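Local coordinates for protein putative secreted endoglycosylceramidase (Rhodococcus hoagii, PDB 6JYZ) that probably hydrolyses the glycosidic bond between the sugar and the ceramide of galactosylceramides, as a glycoside hydrolase of family 5, at residues H125-G130 / G150-P155; N383-D388 / Q395-G400; G430-W435 / G465-E470. One frame throughout, in Å; residues are numbered along the deposited sequence.

Interaction 1 (H125-G130 / G150-P155)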
loop_
_atom_site.group_PDB
_atom_site.type_symbol
_atom_site.label_atom_id
_atom_site.label_comp_id
_atom_site.label_asym_id
_atom_site.label_seq_id
_atom_site.Cartn_x
_atom_site.Cartn_y
_atom_site.Cartn_z
ATOM N N HIS A 125 -4.029 3.779 7.446
ATOM C CA HIS A 125 -4.595 2.462 7.224
ATOM C C HIS A 125 -5.767 2.229 8.144
ATOM O O HIS A 125 -5.842 2.689 9.285
ATOM C CB HIS A 125 -3.532 1.384 7.468
ATOM C CG HIS A 125 -3.804 0.109 6.703
ATOM N ND1 HIS A 125 -4.417 -1.048 7.148
ATOM C CD2 HIS A 125 -3.514 -0.038 5.384
ATOM C CE1 HIS A 125 -4.451 -1.875 6.039
ATOM N NE2 HIS A 125 -3.921 -1.276 5.016
ATOM N N GLN A 126 -6.702 1.397 7.712
ATOM C CA GLN A 126 -7.828 0.938 8.547
ATOM C C GLN A 126 -8.338 -0.342 7.909
ATOM O O GLN A 126 -8.217 -0.529 6.689
ATOM C CB GLN A 126 -8.944 1.997 8.624
ATOM C CG GLN A 126 -9.642 2.308 7.292
ATOM C CD GLN A 126 -10.673 1.303 6.843
ATOM O OE1 GLN A 126 -10.913 1.123 5.584
ATOM N NE2 GLN A 126 -11.315 0.664 7.729
ATOM N N ASP A 127 -8.924 -1.192 8.727
ATOM C CA ASP A 127 -9.807 -2.242 8.207
ATOM C C ASP A 127 -11.052 -2.198 9.063
ATOM O O ASP A 127 -10.950 -2.098 10.288
ATOM C CB ASP A 127 -9.212 -3.658 8.367
ATOM C CG ASP A 127 -7.862 -3.798 7.713
ATOM O OD1 ASP A 127 -7.823 -3.967 6.474
ATOM O OD2 ASP A 127 -6.836 -3.748 8.427
ATOM N N ALA A 128 -12.237 -2.275 8.439
ATOM C CA ALA A 128 -13.464 -2.313 9.226
ATOM C C ALA A 128 -13.498 -1.187 10.256
ATOM O O ALA A 128 -13.897 -1.378 11.403
ATOM C CB ALA A 128 -13.704 -3.676 9.880
ATOM N N TRP A 129 -13.070 0.005 9.780
ATOM C CA TRP A 129 -13.120 1.255 10.570
ATOM C C TRP A 129 -12.055 1.363 11.674
ATOM O O TRP A 129 -11.352 2.393 11.680
ATOM C CB TRP A 129 -14.534 1.552 11.136
ATOM C CG TRP A 129 -14.530 2.847 11.916
ATOM C CD1 TRP A 129 -14.520 2.930 13.288
ATOM C CD2 TRP A 129 -14.436 4.178 11.391
ATOM N NE1 TRP A 129 -14.484 4.272 13.619
ATOM C CE2 TRP A 129 -14.388 5.063 12.498
ATOM C CE3 TRP A 129 -14.370 4.718 10.096
ATOM C CZ2 TRP A 129 -14.243 6.440 12.327
ATOM C CZ3 TRP A 129 -14.215 6.085 9.950
ATOM C CH2 TRP A 129 -14.132 6.923 11.072
ATOM N N GLY A 130 -11.979 0.435 12.615
ATOM C CA GLY A 130 -10.987 0.612 13.667
ATOM C C GLY A 130 -10.947 -0.512 14.654
ATOM O O GLY A 130 -11.618 -1.535 14.516
ATOM N N GLY A 150 -12.328 -6.629 16.582
ATOM C CA GLY A 150 -11.712 -5.336 16.349
ATOM C C GLY A 150 -10.553 -5.418 15.349
ATOM O O GLY A 150 -9.870 -6.447 15.263
ATOM N N TRP A 151 -10.329 -4.281 14.659
ATOM C CA TRP A 151 -9.307 -4.241 13.617
ATOM C C TRP A 151 -8.343 -3.090 13.880
ATOM O O TRP A 151 -7.595 -3.163 14.864
ATOM C CB TRP A 151 -9.982 -4.206 12.229
ATOM C CG TRP A 151 -10.728 -5.481 11.949
ATOM C CD1 TRP A 151 -12.007 -5.776 12.328
ATOM C CD2 TRP A 151 -10.200 -6.623 11.282
ATOM N NE1 TRP A 151 -12.303 -7.051 11.939
ATOM C CE2 TRP A 151 -11.222 -7.605 11.304
ATOM C CE3 TRP A 151 -9.002 -6.903 10.593
ATOM C CZ2 TRP A 151 -11.055 -8.873 10.732
ATOM C CZ3 TRP A 151 -8.844 -8.167 10.045
ATOM C CH2 TRP A 151 -9.862 -9.119 10.108
ATOM N N ASP A 152 -8.345 -2.064 13.059
ATOM C CA ASP A 152 -7.321 -1.004 13.095
ATOM C C ASP A 152 -7.862 0.166 12.335
ATOM O O ASP A 152 -8.651 -0.026 11.388
ATOM C CB ASP A 152 -5.988 -1.476 12.490
ATOM C CG ASP A 152 -6.132 -1.903 11.038
ATOM O OD1 ASP A 152 -6.862 -2.949 10.812
ATOM O OD2 ASP A 152 -5.572 -1.274 10.155
ATOM N N GLY A 153 -7.440 1.390 12.715
ATOM C CA GLY A 153 -7.874 2.591 12.026
ATOM C C GLY A 153 -8.170 3.681 13.026
ATOM O O GLY A 153 -7.240 4.264 13.629
ATOM N N ALA A 154 -9.434 3.992 13.187
ATOM C CA ALA A 154 -9.835 5.153 13.958
ATOM C C ALA A 154 -9.825 4.904 15.460
ATOM O O ALA A 154 -10.110 3.826 15.936
ATOM C CB ALA A 154 -11.248 5.512 13.514
ATOM N N PRO A 155 -9.535 5.971 16.239
ATOM C CA PRO A 155 -9.592 5.838 17.706
ATOM C C PRO A 155 -11.021 5.701 18.210
ATOM O O PRO A 155 -12.011 5.990 17.516
ATOM C CB PRO A 155 -8.990 7.174 18.178
ATOM C CG PRO A 155 -9.244 8.164 17.057
ATOM C CD PRO A 155 -9.162 7.320 15.760
#

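Interaction 2 (N383-D388 / Q395-G400)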
loop_
_atom_site.group_PDB
_atom_site.type_symbol
_atom_site.label_atom_id
_atom_site.label_comp_id
_atom_site.label_asym_id
_atom_site.label_seq_id
_atom_site.Cartn_x
_atom_site.Cartn_y
_atom_site.Cartn_z
ATOM N N ASN A 383 2.590 -14.519 3.936
ATOM C CA ASN A 383 2.770 -14.990 2.563
ATOM C C ASN A 383 4.092 -14.542 1.961
ATOM O O ASN A 383 4.308 -14.801 0.776
ATOM C CB ASN A 383 1.594 -14.573 1.636
ATOM C CG ASN A 383 1.462 -13.047 1.585
ATOM O OD1 ASN A 383 2.218 -12.296 2.222
ATOM N ND2 ASN A 383 0.501 -12.624 0.792
ATOM N N LEU A 384 4.987 -13.980 2.771
ATOM C CA LEU A 384 6.282 -13.554 2.274
ATOM C C LEU A 384 7.277 -13.934 3.339
ATOM O O LEU A 384 8.119 -14.804 3.072
ATOM C CB LEU A 384 6.283 -12.059 1.903
ATOM C CG LEU A 384 7.639 -11.530 1.436
ATOM C CD1 LEU A 384 8.278 -12.384 0.321
ATOM C CD2 LEU A 384 7.541 -10.073 0.972
ATOM N N ASN A 385 7.326 -13.262 4.469
ATOM C CA ASN A 385 8.080 -13.760 5.626
ATOM C C ASN A 385 7.175 -14.647 6.438
ATOM O O ASN A 385 6.077 -14.246 6.793
ATOM C CB ASN A 385 8.543 -12.589 6.465
ATOM C CG ASN A 385 9.560 -11.807 5.678
ATOM O OD1 ASN A 385 10.726 -12.243 5.519
ATOM N ND2 ASN A 385 9.177 -10.667 5.096
ATOM N N ARG A 386 7.633 -15.866 6.699
ATOM C CA ARG A 386 6.897 -16.829 7.462
ATOM C C ARG A 386 7.259 -16.681 8.936
ATOM O O ARG A 386 8.442 -16.530 9.308
ATOM C CB ARG A 386 7.483 -18.178 7.040
ATOM C CG ARG A 386 6.793 -19.335 7.765
ATOM C CD ARG A 386 7.414 -20.700 7.422
ATOM N NE ARG A 386 7.197 -20.974 5.989
ATOM C CZ ARG A 386 8.121 -20.896 5.012
ATOM N NH1 ARG A 386 9.373 -20.571 5.281
ATOM N NH2 ARG A 386 7.784 -21.231 3.786
ATOM N N ILE A 387 6.190 -16.518 9.744
ATOM C CA ILE A 387 6.328 -16.385 11.199
ATOM C C ILE A 387 5.679 -17.619 11.780
ATOM O O ILE A 387 4.543 -17.992 11.490
ATOM C CB ILE A 387 5.698 -15.062 11.707
ATOM C CG1 ILE A 387 6.611 -13.905 11.308
ATOM C CG2 ILE A 387 5.370 -15.075 13.216
ATOM C CD1 ILE A 387 6.086 -12.414 11.621
ATOM N N ASP A 388 6.448 -18.280 12.664
ATOM C CA ASP A 388 5.914 -19.415 13.395
ATOM C C ASP A 388 5.037 -18.924 14.566
ATOM O O ASP A 388 5.410 -17.942 15.241
ATOM C CB ASP A 388 7.102 -20.290 13.867
ATOM C CG ASP A 388 6.605 -21.639 14.381
ATOM O OD1 ASP A 388 5.716 -22.248 13.711
ATOM O OD2 ASP A 388 7.049 -22.021 15.485
ATOM N N GLN A 395 10.943 -17.486 10.331
ATOM C CA GLN A 395 11.518 -18.723 9.814
ATOM C C GLN A 395 11.460 -18.822 8.284
ATOM O O GLN A 395 10.775 -19.656 7.680
ATOM C CB GLN A 395 10.779 -19.905 10.440
ATOM C CG GLN A 395 10.956 -19.941 11.941
ATOM C CD GLN A 395 10.337 -21.192 12.549
ATOM O OE1 GLN A 395 9.515 -21.875 11.943
ATOM N NE2 GLN A 395 10.672 -21.434 13.799
ATOM N N GLY A 396 12.305 -18.013 7.674
ATOM C CA GLY A 396 12.468 -18.004 6.230
ATOM C C GLY A 396 11.338 -17.318 5.464
ATOM O O GLY A 396 10.415 -16.690 6.017
ATOM N N LEU A 397 11.470 -17.408 4.155
ATOM C CA LEU A 397 10.602 -16.777 3.183
ATOM C C LEU A 397 9.711 -17.833 2.567
ATOM O O LEU A 397 10.050 -19.024 2.446
ATOM C CB LEU A 397 11.429 -16.194 2.033
ATOM C CG LEU A 397 12.248 -14.944 2.379
ATOM C CD1 LEU A 397 13.301 -14.665 1.292
ATOM C CD2 LEU A 397 11.384 -13.697 2.495
ATOM N N VAL A 398 8.560 -17.393 2.037
ATOM C CA VAL A 398 7.686 -18.228 1.252
ATOM C C VAL A 398 8.248 -18.131 -0.162
ATOM O O VAL A 398 7.986 -17.179 -0.924
ATOM C CB VAL A 398 6.234 -17.704 1.328
ATOM C CG1 VAL A 398 5.316 -18.496 0.408
ATOM C CG2 VAL A 398 5.699 -17.754 2.774
ATOM N N GLU A 399 9.109 -19.091 -0.512
ATOM C CA GLU A 399 10.029 -18.875 -1.626
ATOM C C GLU A 399 9.317 -18.784 -2.975
ATOM O O GLU A 399 9.782 -18.001 -3.818
ATOM C CB GLU A 399 11.044 -20.044 -1.655
ATOM C CG GLU A 399 12.022 -19.998 -0.494
ATOM C CD GLU A 399 13.054 -18.872 -0.477
ATOM O OE1 GLU A 399 13.143 -18.057 -1.493
ATOM O OE2 GLU A 399 13.794 -18.775 0.578
ATOM N N GLY A 400 8.238 -19.542 -3.196
ATOM C CA GLY A 400 7.531 -19.491 -4.452
ATOM C C GLY A 400 6.977 -18.090 -4.783
ATOM O O GLY A 400 6.869 -17.730 -5.943
HETATM O O HOH W 1 11.501 -14.398 7.256
HETATM O O HOH W 2 9.482 -21.610 0.966
HETATM O O HOH W 3 11.385 -21.248 3.410
#

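Interaction 3 (G430-W435 / G465-E470). With IPA (isopropyl alcohol), chain C.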
loop_
_atom_site.group_PDB
_atom_site.type_symbol
_atom_site.label_atom_id
_atom_site.label_comp_id
_atom_site.label_asym_id
_atom_site.label_seq_id
_atom_site.Cartn_x
_atom_site.Cartn_y
_atom_site.Cartn_z
ATOM N N GLY A 430 19.939 10.445 -18.950
ATOM C CA GLY A 430 20.107 10.438 -17.499
ATOM C C GLY A 430 20.597 9.075 -17.029
ATOM O O GLY A 430 20.942 8.195 -17.826
ATOM N N ARG A 431 20.628 8.914 -15.729
ATOM C CA ARG A 431 21.191 7.725 -15.115
ATOM C C ARG A 431 20.163 6.604 -14.964
ATOM O O ARG A 431 19.087 6.779 -14.351
ATOM C CB ARG A 431 21.731 8.075 -13.725
ATOM C CG ARG A 431 22.370 6.906 -13.001
ATOM C CD ARG A 431 22.810 7.321 -11.597
ATOM N NE ARG A 431 23.833 8.339 -11.734
ATOM C CZ ARG A 431 25.103 8.160 -11.396
ATOM N NH1 ARG A 431 25.509 7.001 -10.907
ATOM N NH2 ARG A 431 25.966 9.146 -11.546
ATOM N N ILE A 432 20.457 5.468 -15.523
ATOM C CA ILE A 432 19.663 4.261 -15.312
ATOM C C ILE A 432 20.046 3.631 -14.001
ATOM O O ILE A 432 21.264 3.475 -13.719
ATOM C CB ILE A 432 19.969 3.262 -16.445
ATOM C CG1 ILE A 432 19.453 3.811 -17.774
ATOM C CG2 ILE A 432 19.337 1.904 -16.162
ATOM C CD1 ILE A 432 20.109 3.169 -19.019
ATOM N N GLU A 433 19.079 3.175 -13.190
ATOM C CA GLU A 433 19.339 2.378 -12.024
ATOM C C GLU A 433 18.457 1.159 -12.036
ATOM O O GLU A 433 17.211 1.318 -12.161
ATOM C CB GLU A 433 19.052 3.157 -10.759
ATOM C CG GLU A 433 20.000 4.335 -10.620
ATOM C CD GLU A 433 19.782 5.170 -9.354
ATOM O OE1 GLU A 433 19.616 4.586 -8.252
ATOM O OE2 GLU A 433 19.911 6.392 -9.460
ATOM N N ALA A 434 18.989 -0.038 -11.966
ATOM C CA ALA A 434 18.185 -1.249 -12.072
ATOM C C ALA A 434 18.599 -2.270 -11.035
ATOM O O ALA A 434 19.778 -2.283 -10.577
ATOM C CB ALA A 434 18.199 -1.804 -13.465
ATOM N N TRP A 435 17.687 -3.176 -10.690
ATOM C CA TRP A 435 17.912 -4.283 -9.769
ATOM C C TRP A 435 17.883 -5.613 -10.502
ATOM O O TRP A 435 17.037 -5.835 -11.362
ATOM C CB TRP A 435 16.731 -4.275 -8.761
ATOM C CG TRP A 435 16.548 -5.554 -8.009
ATOM C CD1 TRP A 435 15.600 -6.527 -8.230
ATOM C CD2 TRP A 435 17.354 -6.100 -6.922
ATOM N NE1 TRP A 435 15.739 -7.595 -7.376
ATOM C CE2 TRP A 435 16.830 -7.362 -6.573
ATOM C CE3 TRP A 435 18.441 -5.566 -6.194
ATOM C CZ2 TRP A 435 17.344 -8.086 -5.479
ATOM C CZ3 TRP A 435 18.936 -6.307 -5.114
ATOM C CH2 TRP A 435 18.387 -7.543 -4.775
ATOM N N GLY A 465 24.174 3.128 -15.110
ATOM C CA GLY A 465 24.781 3.524 -16.349
ATOM C C GLY A 465 24.137 4.776 -16.895
ATOM O O GLY A 465 23.142 5.243 -16.310
ATOM N N GLU A 466 24.679 5.410 -17.898
ATOM C CA GLU A 466 24.177 6.668 -18.409
ATOM C C GLU A 466 23.632 6.514 -19.813
ATOM O O GLU A 466 24.331 6.027 -20.710
ATOM C CB GLU A 466 25.329 7.699 -18.506
ATOM C CG GLU A 466 24.837 9.140 -18.658
ATOM C CD GLU A 466 24.091 9.812 -17.499
ATOM O OE1 GLU A 466 24.113 9.272 -16.377
ATOM O OE2 GLU A 466 23.485 10.898 -17.724
ATOM N N ALA A 467 22.410 7.039 -20.040
ATOM C CA ALA A 467 21.765 7.034 -21.338
ATOM C C ALA A 467 21.764 8.449 -21.884
ATOM O O ALA A 467 21.709 9.410 -21.100
ATOM C CB ALA A 467 20.325 6.514 -21.181
ATOM N N ALA A 468 21.697 8.562 -23.213
ATOM C CA ALA A 468 21.632 9.855 -23.886
ATOM C C ALA A 468 20.915 9.700 -25.209
ATOM O O ALA A 468 21.330 10.151 -26.266
ATOM C CB ALA A 468 23.045 10.387 -24.044
ATOM N N GLY A 469 19.761 9.038 -25.207
ATOM C CA GLY A 469 19.016 8.734 -26.424
ATOM C C GLY A 469 18.359 7.353 -26.273
ATOM O O GLY A 469 18.058 6.924 -25.137
ATOM N N GLU A 470 18.161 6.643 -27.362
ATOM C CA GLU A 470 17.611 5.303 -27.290
ATOM C C GLU A 470 18.570 4.418 -26.524
ATOM O O GLU A 470 19.806 4.451 -26.796
ATOM C CB GLU A 470 17.426 4.702 -28.677
ATOM C CG GLU A 470 16.277 5.302 -29.475
ATOM C CD GLU A 470 15.923 4.489 -30.731
ATOM O OE1 GLU A 470 16.709 3.611 -31.125
ATOM O OE2 GLU A 470 14.869 4.779 -31.295
HETATM C C1 IPA C . 14.539 4.948 -7.677
HETATM C C2 IPA C . 16.023 5.320 -7.596
HETATM C C3 IPA C . 16.388 6.137 -6.401
HETATM O O2 IPA C . 16.817 4.133 -7.483
#

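Interaction 1 (H125-G130 / G150-P155)
H125 and D152 meet edge-on. ND1 of H125 gives its hydrogen to OD2 of D152 at 3.2 Å, with the oxygen in the ring plane. The bond is nearly straight, and ring and carboxylate planes are only 16° apart. The same OD2 takes a second hydrogen bond from N51, so two donors hold this carboxylate. Its other oxygen faces D127. D152 OD1 and D127 OD2 are 2.5 Å apart, so one of the two acids probably holds a proton. Their carboxylates are not stacked; the planes are turned 56° against each other. With chi1 at 60°, CG of D152 sits between its own N and carbonyl carbon, and this swings the acid back to H125 and D127 although the CB bond points away.

The two tryptophans each meet an alanine. CB of A154 sits against W129 where the two rings join, 3.3 Å from CE2. NE1 of W129 is bonded to T159. CD1 of W151 meets CB of A128 at 3.6 Å. The W151 ring also makes a cation-pi contact with R173.

The backbones join through a single antiparallel bridge, with D127 N bonded to D152 O at 2.9 Å. A154 N to W129 O and W151 N to G130 O add two more bonds. A CB on G153 would probably collide with W129 O and Q126 CB, and the backbone angles themselves suit glycine.

Both segments belong to the long loop after strand 119-124, probably a strand of the (beta/alpha)8 barrel known from family 5 enzymes. H125 rests on R83 and N85 of strand 81-86 and reaches E329 through a weak hydrogen bond. W129 and A154 pack on W88 of helix 88-91, and F183 of helix 177-187 meets the W129 ring edge-to-face.

Interaction 2 (N383-D388 / Q395-G400)
R386 starts with CG anti to its N (chi1 -180°), stays extended through chi2, and bends at chi3 (-64°). This turn lays the guanidinium across segment 395-400. NH1 bonds to Q395 O at 2.9 Å, in the planes of both guanidinium and carbonyl, and makes a weak bond to L397 O. A water joins NH1 and L397 O as well. CG2 of V398 lies over one guanidinium face.

L397 CG lies anti to its carbonyl carbon, which runs the side chain alongside N385 and L384. Its CD2 comes to 3.4 Å from N385 OD1 and 4.0 Å from L384 CD1. A second water links N385 OD1 to G396 O, while N385 ND2 bonds to W362 O. Q395 OE1 meets CB of D388 at 3.5 Å; the amide and carboxylate planes are only 10° apart. Q395 NE2 is bonded to E393 OE1.

Three backbone bonds hold the two segments: V398 N to L384 O, R386 N to G396 O, and Q395 N to R386 O. N385 and L397 form an antiparallel non-hydrogen-bonded pair, their CA atoms 4.6 Å apart. These features define a two-stranded beta hairpin, and V398 at its end is the N-cap residue of helix 399-405.

Interaction 3 (G430-W435 / G465-E470)
Four backbone hydrogen bonds join G430 and I432 to A467 and G465. G430 and A467 exchange two of them. A467 N to G430 O is 2.9 Å; G430 N to A467 O is 3.0 Å. I432 and G465 form the next hydrogen-bonded pair, with I432 N to G465 O at 2.8 Å and G465 N to I432 O longer at 3.2 Å. Between them R431 and E466 are a non-hydrogen-bonded pair, and CA of R431 makes a CA-H...O contact with G465 O.

The apolar contact lies on the face of I432 and A467. CD1 of I432 and CB of A467 are 4.0 Å apart, and both side chains touch P414 of strand 409-414.

Polar side chains occupy the face of R431 and E466. E466 bends at chi2 (67°), which folds its carboxylate over the neighbouring strand. OE2 comes to 3.4 Å from CA of G430, and OE1 lies beside CA and CB of R431. The R431 guanidinium does not touch it. An alanine in place of E466 lacks the carboxylate, and would probably leave the backbone at G430 and R431 less covered and R431 without this opposite charge nearby.

The bound isopropanol, probably from the crystallisation liquor, gives a hydrogen bond through O2 to E433 OE1 at 2.9 Å. E433 also forms salt bridges with R38 and R462.

Strands 431-437 and 460-467 pair as in an antiparallel beta sheet. The chain turns a corner at this end of both strands, at G430 and at A468 to E470. The corners pass it between two sheets, consistent with a C-terminal beta-sandwich domain.

Overall arrangement
From the N terminus, interaction 1 comes first. It closes a loop of 19 residues without helix or strand between strand 119-124 and helix 177-187. Interaction 2 follows, closing the hairpin of strands 385-387 and 394-397 just ahead of helix 399-405. Interaction 3 is last and brings together strands 431-437 and 460-467 across 29 intervening residues. The three lie in series, so none encloses or crosses another. None touches another: nearest atoms are about 13 Å apart for interactions 1 and 2, and about 10 Å for 2 and 3. Interactions 1 and 3 lie on opposite sides of the chain's centre. The first belongs to the family 5 catalytic region, the third to the C-terminal beta strands.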